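Local coordinates for proto-oncogene tyrosine-protein kinase receptor Ret (Danio rerio, PDB 7AMK) that is a receptor tyrosine kinase whose calcium-binding, cadherin-like extracellular domains probably take part in recognising GDNF together with its co-receptor GFR alpha 1, at residues S136-T141 and R220-N225; S174-A179 and Y201-V206. The protein carries 4 engineered substitutions. All coordinates share one frame; numbering follows the deposited sequence.

Contact 1: S136-T141 and R220-N225; sequences SNPHIT and RSLHVN
Asn137 lies across the imidazole of His223, its amide carbon CG 3.6 Å above the ring plane and over the centre. The amide and ring planes are 38° apart, so the amide leans over the ring, and CB adds a CH-pi contact over that face. CG of His223 sits between its backbone N and carbonyl carbon (chi1 69°), on the side of Asn137, and the ring beyond it lies against the amide. An alanine in place of His223 would probably leave a gap against the amide and CB of Asn137, with the bond to OD1 left to hold the amide's rotation. That bond tethers the amide oxygen: Asn137 OD1 accepts from His223 N at 3.2 Å, the donor standing well above the carbonyl plane. Next along the strand, backbone bonds take over, with Asn225 N giving to Pro138 O at 2.9 Å and Ile140 N to Asn225 O at 3.0 Å, the two bonds that flank a parallel bridge between His139 and Asn225. A water accepts a hydrogen bond from Asn225 ND2 (2.7 Å) and donates one to Asn137 O, tying side chain to loop. On the side away from the His139 and Asn225 side chains, Pro138 CG meets Val224 CG2 at 3.9 Å, and Ile140 CG1 reaches Val224 CG1 at 4.1 Å. Leu149 of strand 147-151 packs against Pro138, Ile140 and Val224, while Tyr227 stacks on the His139 ring. Strand 139-141 is the parallel neighbour of strand 215-227 in the mixed sheet of this cadherin domain, with a backbone bond between His139 and Pro4 as well, and strand 200-210 lies along the other edge of 215-227.

Contact 2: S174-A179 and Y201-V206; sequences SSVPFA and YHLDIV
Phe178 and Tyr201 make the aromatic core of this contact, an edge-to-face pair with centroids 5.3 Å apart and planes at 62°. The edge belongs to Phe178: its CE1 comes down on one face of the tyrosine, offset toward the rim, and lies 3.5 Å from Tyr201 CG. In both residues CG is anti to the carbonyl carbon, and both side chains leave the backbone toward the other segment.

A CH-pi contact covers a face of the phenylalanine. Leu203 CD1 stands 4.2 Å from the centroid of the Phe178 ring, 25° off its normal and displaced toward the rim on the side of CG. One ring thus serves two neighbours of the same strand, offering its edge to Tyr201 and its face to Leu203.

Aliphatic contacts fill in around the rings. Val176 CG1 touches Leu203 CD2 at 3.7 Å and also reaches Tyr201 CD2, so one methyl group bridges the two residues. Pro177 crosses the tyrosine at about a right angle, its CD 3.8 Å from Tyr201 CE2. The backbones stay well apart, the nearest CA atoms, those of Phe178 and Leu203 and of Val176 and Tyr201, being 8.3 Å from each other.

Beyond these residues, Val189 of strand 186-189 packs on Phe178, and Val224 of strand 215-227 on Leu203. That places the contact between the two sheets of the cadherin domain, a beta sandwich. No hydrogen bond crosses between the segments, so what joins them here is the aromatic edge, the CH-pi contact and methyl packing, without the directional pull of polar bonds.

Both contacts belong to one cadherin domain, and they meet through the neighbouring strands 200-210 and 215-227, whose backbones pair where Val224 N faces Tyr201 O. Contact 1 joins strands within a sheet and is the more buried, though its Asn137 and His223 are partly exposed; contact 2 joins that sheet to the one facing it and is only partly buried, with Phe178 and Leu203 inside and Tyr201 nearer the surface. The chemistry follows the geometry: backbone bonds, an amide lying over a ring and a water in contact 1, apolar parts of side chains with no hydrogen bond across in contact 2. Along the chain, contact 2 is nested inside the loop that contact 1 closes.

Contact 1: S136-T141 and R220-N225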
ATOM      1  N   SER A 136      48.185   4.019  -0.329  1.00 50.12           N
ATOM      2  CA  SER A 136      46.885   4.167   0.312  1.00 48.55           C
ATOM      3  C   SER A 136      46.385   5.605   0.182  1.00 40.52           C
ATOM      4  O   SER A 136      47.165   6.556   0.274  1.00 40.59           O
ATOM      5  CB  SER A 136      47.008   3.795   1.783  1.00 46.34           C
ATOM      6  OG  SER A 136      48.039   4.578   2.377  1.00 54.04           O
ATOM      7  N   ASN A 137      45.077   5.767  -0.025  1.00 21.37           N
ATOM      8  CA  ASN A 137      44.534   7.097  -0.316  1.00 31.73           C
ATOM      9  C   ASN A 137      44.118   7.815   0.967  1.00 19.65           C
ATOM     10  O   ASN A 137      43.334   7.265   1.751  1.00 20.63           O
ATOM     11  CB  ASN A 137      43.353   7.013  -1.263  1.00 28.88           C
ATOM     12  CG  ASN A 137      43.758   6.604  -2.664  1.00 31.04           C
ATOM     13  OD1 ASN A 137      44.766   7.085  -3.219  1.00 20.74           O
ATOM     14  ND2 ASN A 137      42.963   5.712  -3.254  1.00 25.63           N
ATOM     15  N   PRO A 138      44.613   9.006   1.232  1.00 13.94           N
ATOM     16  CA  PRO A 138      44.280   9.659   2.502  1.00 20.63           C
ATOM     17  C   PRO A 138      42.838  10.155   2.486  1.00 18.04           C
ATOM     18  O   PRO A 138      42.138  10.122   1.469  1.00 16.11           O
ATOM     19  CB  PRO A 138      45.308  10.800   2.595  1.00 14.34           C
ATOM     20  CG  PRO A 138      45.744  11.048   1.191  1.00 21.23           C
ATOM     21  CD  PRO A 138      45.620   9.742   0.456  1.00 14.39           C
ATOM     22  N   HIS A 139      42.371  10.563   3.656  1.00 15.64           N
ATOM     23  CA  HIS A 139      41.049  11.149   3.754  1.00 14.00           C
ATOM     24  C   HIS A 139      41.146  12.327   4.686  1.00 17.53           C
ATOM     25  O   HIS A 139      41.930  12.299   5.632  1.00 16.14           O
ATOM     26  CB  HIS A 139      39.999  10.156   4.270  1.00 14.55           C
ATOM     27  CG  HIS A 139      40.344   9.544   5.596  1.00 32.64           C
ATOM     28  ND1 HIS A 139      40.137  10.194   6.797  1.00 33.27           N
ATOM     29  CD2 HIS A 139      40.894   8.344   5.910  1.00 32.41           C
ATOM     30  CE1 HIS A 139      40.539   9.419   7.791  1.00 30.59           C
ATOM     31  NE2 HIS A 139      41.005   8.293   7.280  1.00 31.12           N
ATOM     32  N   ILE A 140      40.385  13.374   4.391  1.00 17.66           N
ATOM     33  CA  ILE A 140      40.201  14.471   5.322  1.00 18.38           C
ATOM     34  C   ILE A 140      38.705  14.751   5.399  1.00 17.36           C
ATOM     35  O   ILE A 140      37.925  14.329   4.545  1.00 15.92           O
ATOM     36  CB  ILE A 140      40.977  15.727   4.893  1.00 18.72           C
ATOM     37  CG1 ILE A 140      40.610  16.065   3.451  1.00 27.04           C
ATOM     38  CG2 ILE A 140      42.452  15.485   4.927  1.00 19.22           C
ATOM     39  CD1 ILE A 140      41.204  17.354   2.967  1.00 25.13           C
ATOM     40  N   THR A 141      38.310  15.483   6.426  1.00 20.30           N
ATOM     41  CA  THR A 141      36.923  15.892   6.550  1.00 24.19           C
ATOM     42  C   THR A 141      36.777  17.315   6.030  1.00 21.98           C
ATOM     43  O   THR A 141      37.706  18.118   6.119  1.00 23.51           O
ATOM     44  CB  THR A 141      36.440  15.789   7.997  1.00 22.06           C
ATOM     45  OG1 THR A 141      36.623  14.448   8.447  1.00 27.28           O
ATOM     46  CG2 THR A 141      34.931  16.149   8.113  1.00 21.95           C
ATOM     47  N   ARG A 220      52.850   9.511 -10.051  1.00 20.56           N
ATOM     48  CA  ARG A 220      52.019   8.593  -9.280  1.00 21.34           C
ATOM     49  C   ARG A 220      50.636   9.206  -9.106  1.00 20.36           C
ATOM     50  O   ARG A 220      50.492  10.308  -8.562  1.00 20.99           O
ATOM     51  CB  ARG A 220      52.658   8.307  -7.919  1.00 21.35           C
ATOM     52  CG  ARG A 220      51.850   7.388  -7.014  1.00 39.10           C
ATOM     53  CD  ARG A 220      51.200   6.286  -7.831  1.00 40.86           C
ATOM     54  NE  ARG A 220      50.892   5.121  -7.018  1.00 53.48           N
ATOM     55  CZ  ARG A 220      51.429   3.924  -7.200  1.00 52.73           C
ATOM     56  NH1 ARG A 220      52.268   3.690  -8.195  1.00 49.42           N
ATOM     57  NH2 ARG A 220      51.113   2.937  -6.361  1.00 45.65           N
ATOM     58  N   SER A 221      49.622   8.499  -9.567  1.00 15.25           N
ATOM     59  CA  SER A 221      48.244   8.951  -9.441  1.00 17.92           C
ATOM     60  C   SER A 221      47.656   8.519  -8.097  1.00 20.98           C
ATOM     61  O   SER A 221      47.729   7.343  -7.749  1.00 23.81           O
ATOM     62  CB  SER A 221      47.417   8.361 -10.579  1.00 18.21           C
ATOM     63  OG  SER A 221      46.146   8.949 -10.623  1.00 27.11           O
ATOM     64  N   LEU A 222      47.092   9.458  -7.338  1.00 15.28           N
ATOM     65  CA  LEU A 222      46.343   9.076  -6.152  1.00 16.80           C
ATOM     66  C   LEU A 222      45.145  10.006  -5.984  1.00 18.61           C
ATOM     67  O   LEU A 222      44.908  10.905  -6.794  1.00 15.77           O
ATOM     68  CB  LEU A 222      47.239   9.059  -4.913  1.00 18.97           C
ATOM     69  CG  LEU A 222      47.701  10.398  -4.353  1.00 25.49           C
ATOM     70  CD1 LEU A 222      48.218  10.238  -2.923  1.00 23.28           C
ATOM     71  CD2 LEU A 222      48.772  10.976  -5.274  1.00 22.83           C
ATOM     72  N   HIS A 223      44.364   9.776  -4.931  1.00 16.82           N
ATOM     73  CA  HIS A 223      43.229  10.652  -4.689  1.00 15.43           C
ATOM     74  C   HIS A 223      42.943  10.717  -3.205  1.00 13.65           C
ATOM     75  O   HIS A 223      43.269   9.794  -2.447  1.00 14.78           O
ATOM     76  CB  HIS A 223      41.983  10.196  -5.458  1.00 18.75           C
ATOM     77  CG  HIS A 223      41.395   8.915  -4.965  1.00 19.82           C
ATOM     78  ND1 HIS A 223      40.587   8.852  -3.845  1.00 27.37           N
ATOM     79  CD2 HIS A 223      41.457   7.657  -5.454  1.00 27.84           C
ATOM     80  CE1 HIS A 223      40.186   7.609  -3.664  1.00 24.31           C
ATOM     81  NE2 HIS A 223      40.704   6.861  -4.622  1.00 33.08           N
ATOM     82  N   VAL A 224      42.322  11.824  -2.797  1.00 14.64           N
ATOM     83  CA  VAL A 224      42.012  12.102  -1.399  1.00 12.82           C
ATOM     84  C   VAL A 224      40.495  12.024  -1.236  1.00 13.32           C
ATOM     85  O   VAL A 224      39.753  12.653  -1.998  1.00 13.20           O
ATOM     86  CB  VAL A 224      42.563  13.475  -0.955  1.00 13.18           C
ATOM     87  CG1 VAL A 224      42.205  13.760   0.503  1.00 13.07           C
ATOM     88  CG2 VAL A 224      44.124  13.611  -1.218  1.00 12.59           C
ATOM     89  N   ASN A 225      40.036  11.238  -0.269  1.00 13.27           N
ATOM     90  CA  ASN A 225      38.609  11.146  -0.001  1.00 13.82           C
ATOM     91  C   ASN A 225      38.204  12.270   0.946  1.00 14.21           C
ATOM     92  O   ASN A 225      38.960  12.619   1.847  1.00 14.17           O
ATOM     93  CB  ASN A 225      38.246   9.789   0.608  1.00 17.07           C
ATOM     94  CG  ASN A 225      38.492   8.608  -0.353  1.00 18.03           C
ATOM     95  OD1 ASN A 225      37.808   8.461  -1.358  1.00 20.23           O
ATOM     96  ND2 ASN A 225      39.455   7.762  -0.020  1.00 17.74           N
TER
HETATM   97  O   HOH W   1      40.324   7.091   2.420  1.00 25.13           O

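Contact 2: S174-A179 and Y201-V206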
ATOM      1  N   SER A 174      44.235  21.714 -13.215  1.00 88.78           N
ATOM      2  CA  SER A 174      43.382  22.688 -12.556  1.00 82.98           C
ATOM      3  C   SER A 174      43.995  23.075 -11.217  1.00 73.35           C
ATOM      4  O   SER A 174      44.806  22.344 -10.641  1.00 79.01           O
ATOM      5  CB  SER A 174      41.975  22.127 -12.333  1.00 78.22           C
ATOM      6  OG  SER A 174      41.337  21.803 -13.554  1.00 85.38           O
ATOM      7  N   SER A 175      43.597  24.239 -10.718  1.00 57.55           N
ATOM      8  CA  SER A 175      44.020  24.638  -9.387  1.00 45.96           C
ATOM      9  C   SER A 175      43.382  23.721  -8.350  1.00 46.71           C
ATOM     10  O   SER A 175      42.171  23.476  -8.370  1.00 39.65           O
ATOM     11  CB  SER A 175      43.645  26.087  -9.124  1.00 49.55           C
ATOM     12  OG  SER A 175      44.187  26.498  -7.888  1.00 61.94           O
ATOM     13  N   VAL A 176      44.204  23.213  -7.442  1.00 34.88           N
ATOM     14  CA  VAL A 176      43.761  22.251  -6.441  1.00 30.22           C
ATOM     15  C   VAL A 176      44.229  22.733  -5.072  1.00 21.60           C
ATOM     16  O   VAL A 176      45.299  23.344  -4.958  1.00 20.49           O
ATOM     17  CB  VAL A 176      44.287  20.844  -6.773  1.00 35.28           C
ATOM     18  CG1 VAL A 176      43.980  19.872  -5.662  1.00 33.44           C
ATOM     19  CG2 VAL A 176      43.640  20.350  -8.053  1.00 41.37           C
ATOM     20  N   PRO A 177      43.466  22.526  -4.036  1.00 21.61           N
ATOM     21  CA  PRO A 177      43.931  22.934  -2.700  1.00 25.75           C
ATOM     22  C   PRO A 177      44.931  21.951  -2.077  1.00 21.43           C
ATOM     23  O   PRO A 177      44.899  21.687  -0.871  1.00 21.26           O
ATOM     24  CB  PRO A 177      42.620  23.016  -1.898  1.00 27.04           C
ATOM     25  CG  PRO A 177      41.698  22.065  -2.568  1.00 15.99           C
ATOM     26  CD  PRO A 177      42.041  22.151  -4.040  1.00 23.57           C
ATOM     27  N   PHE A 178      45.830  21.402  -2.884  1.00 17.99           N
ATOM     28  CA  PHE A 178      46.884  20.519  -2.410  1.00 15.70           C
ATOM     29  C   PHE A 178      48.203  20.945  -3.042  1.00 22.17           C
ATOM     30  O   PHE A 178      48.237  21.337  -4.210  1.00 18.40           O
ATOM     31  CB  PHE A 178      46.572  19.057  -2.747  1.00 15.93           C
ATOM     32  CG  PHE A 178      45.275  18.552  -2.151  1.00 14.45           C
ATOM     33  CD1 PHE A 178      44.071  18.689  -2.834  1.00 19.33           C
ATOM     34  CD2 PHE A 178      45.256  17.958  -0.910  1.00 13.90           C
ATOM     35  CE1 PHE A 178      42.865  18.229  -2.270  1.00 15.01           C
ATOM     36  CE2 PHE A 178      44.068  17.488  -0.366  1.00 13.78           C
ATOM     37  CZ  PHE A 178      42.875  17.629  -1.034  1.00 13.81           C
ATOM     38  N   ALA A 179      49.282  20.890  -2.264  1.00 16.05           N
ATOM     39  CA  ALA A 179      50.608  21.262  -2.736  1.00 20.02           C
ATOM     40  C   ALA A 179      51.629  20.454  -1.936  1.00 24.84           C
ATOM     41  O   ALA A 179      51.283  19.767  -0.974  1.00 17.46           O
ATOM     42  CB  ALA A 179      50.839  22.774  -2.593  1.00 17.91           C
ATOM     43  N   TYR A 201      39.266  14.102  -4.476  1.00 15.37           N
ATOM     44  CA  TYR A 201      40.213  14.860  -5.278  1.00 16.62           C
ATOM     45  C   TYR A 201      41.216  13.905  -5.909  1.00 14.35           C
ATOM     46  O   TYR A 201      41.860  13.121  -5.210  1.00 16.02           O
ATOM     47  CB  TYR A 201      40.921  15.915  -4.445  1.00 16.32           C
ATOM     48  CG  TYR A 201      40.101  17.151  -4.187  1.00 20.69           C
ATOM     49  CD1 TYR A 201      39.220  17.218  -3.115  1.00 14.11           C
ATOM     50  CD2 TYR A 201      40.225  18.260  -5.013  1.00 21.49           C
ATOM     51  CE1 TYR A 201      38.479  18.321  -2.895  1.00 19.29           C
ATOM     52  CE2 TYR A 201      39.509  19.379  -4.789  1.00 24.24           C
ATOM     53  CZ  TYR A 201      38.630  19.420  -3.728  1.00 33.56           C
ATOM     54  OH  TYR A 201      37.932  20.584  -3.498  1.00 28.32           O
ATOM     55  N   HIS A 202      41.329  13.967  -7.226  1.00 14.91           N
ATOM     56  CA  HIS A 202      42.325  13.206  -7.960  1.00 17.45           C
ATOM     57  C   HIS A 202      43.606  14.017  -8.051  1.00 18.05           C
ATOM     58  O   HIS A 202      43.586  15.188  -8.447  1.00 19.96           O
ATOM     59  CB  HIS A 202      41.828  12.855  -9.360  1.00 17.42           C
ATOM     60  CG  HIS A 202      40.667  11.909  -9.366  1.00 22.42           C
ATOM     61  ND1 HIS A 202      40.802  10.560  -9.097  1.00 21.52           N
ATOM     62  CD2 HIS A 202      39.345  12.119  -9.590  1.00 20.79           C
ATOM     63  CE1 HIS A 202      39.615   9.979  -9.168  1.00 20.63           C
ATOM     64  NE2 HIS A 202      38.716  10.901  -9.466  1.00 23.26           N
ATOM     65  N   LEU A 203      44.705  13.400  -7.650  1.00 13.89           N
ATOM     66  CA  LEU A 203      46.002  14.051  -7.591  1.00 18.53           C
ATOM     67  C   LEU A 203      46.999  13.213  -8.374  1.00 19.28           C
ATOM     68  O   LEU A 203      46.909  11.977  -8.408  1.00 16.02           O
ATOM     69  CB  LEU A 203      46.493  14.233  -6.129  1.00 13.22           C
ATOM     70  CG  LEU A 203      45.615  15.083  -5.186  1.00 17.58           C
ATOM     71  CD1 LEU A 203      46.219  15.218  -3.752  1.00 12.97           C
ATOM     72  CD2 LEU A 203      45.418  16.472  -5.786  1.00 22.91           C
ATOM     73  N   ASP A 204      47.911  13.905  -9.046  1.00 17.95           N
ATOM     74  CA  ASP A 204      49.096  13.305  -9.635  1.00 19.89           C
ATOM     75  C   ASP A 204      50.315  13.918  -8.953  1.00 19.00           C
ATOM     76  O   ASP A 204      50.530  15.133  -9.033  1.00 15.68           O
ATOM     77  CB  ASP A 204      49.139  13.517 -11.157  1.00 18.77           C
ATOM     78  CG  ASP A 204      49.799  12.336 -11.900  1.00 19.38           C
ATOM     79  OD1 ASP A 204      49.971  11.261 -11.298  1.00 22.11           O
ATOM     80  OD2 ASP A 204      50.157  12.481 -13.089  1.00 24.80           O
ATOM     81  N   ILE A 205      51.084  13.073  -8.244  1.00 19.67           N
ATOM     82  CA  ILE A 205      52.335  13.441  -7.584  1.00 16.56           C
ATOM     83  C   ILE A 205      53.500  13.190  -8.548  1.00 24.15           C
ATOM     84  O   ILE A 205      53.546  12.158  -9.228  1.00 17.53           O
ATOM     85  CB  ILE A 205      52.502  12.620  -6.287  1.00 17.75           C
ATOM     86  CG1 ILE A 205      51.294  12.798  -5.355  1.00 24.20           C
ATOM     87  CG2 ILE A 205      53.787  12.981  -5.538  1.00 20.32           C
ATOM     88  CD1 ILE A 205      50.930  14.260  -5.052  1.00 19.78           C
ATOM     89  N   VAL A 206      54.434  14.140  -8.634  1.00 23.07           N
ATOM     90  CA  VAL A 206      55.657  13.996  -9.423  1.00 18.44           C
ATOM     91  C   VAL A 206      56.839  13.916  -8.472  1.00 21.66           C
ATOM     92  O   VAL A 206      56.966  14.737  -7.550  1.00 23.56           O
ATOM     93  CB  VAL A 206      55.856  15.154 -10.419  1.00 25.86           C
ATOM     94  CG1 VAL A 206      56.106  16.446  -9.683  1.00 26.42           C
ATOM     95  CG2 VAL A 206      57.044  14.867 -11.326  1.00 23.32           C
TER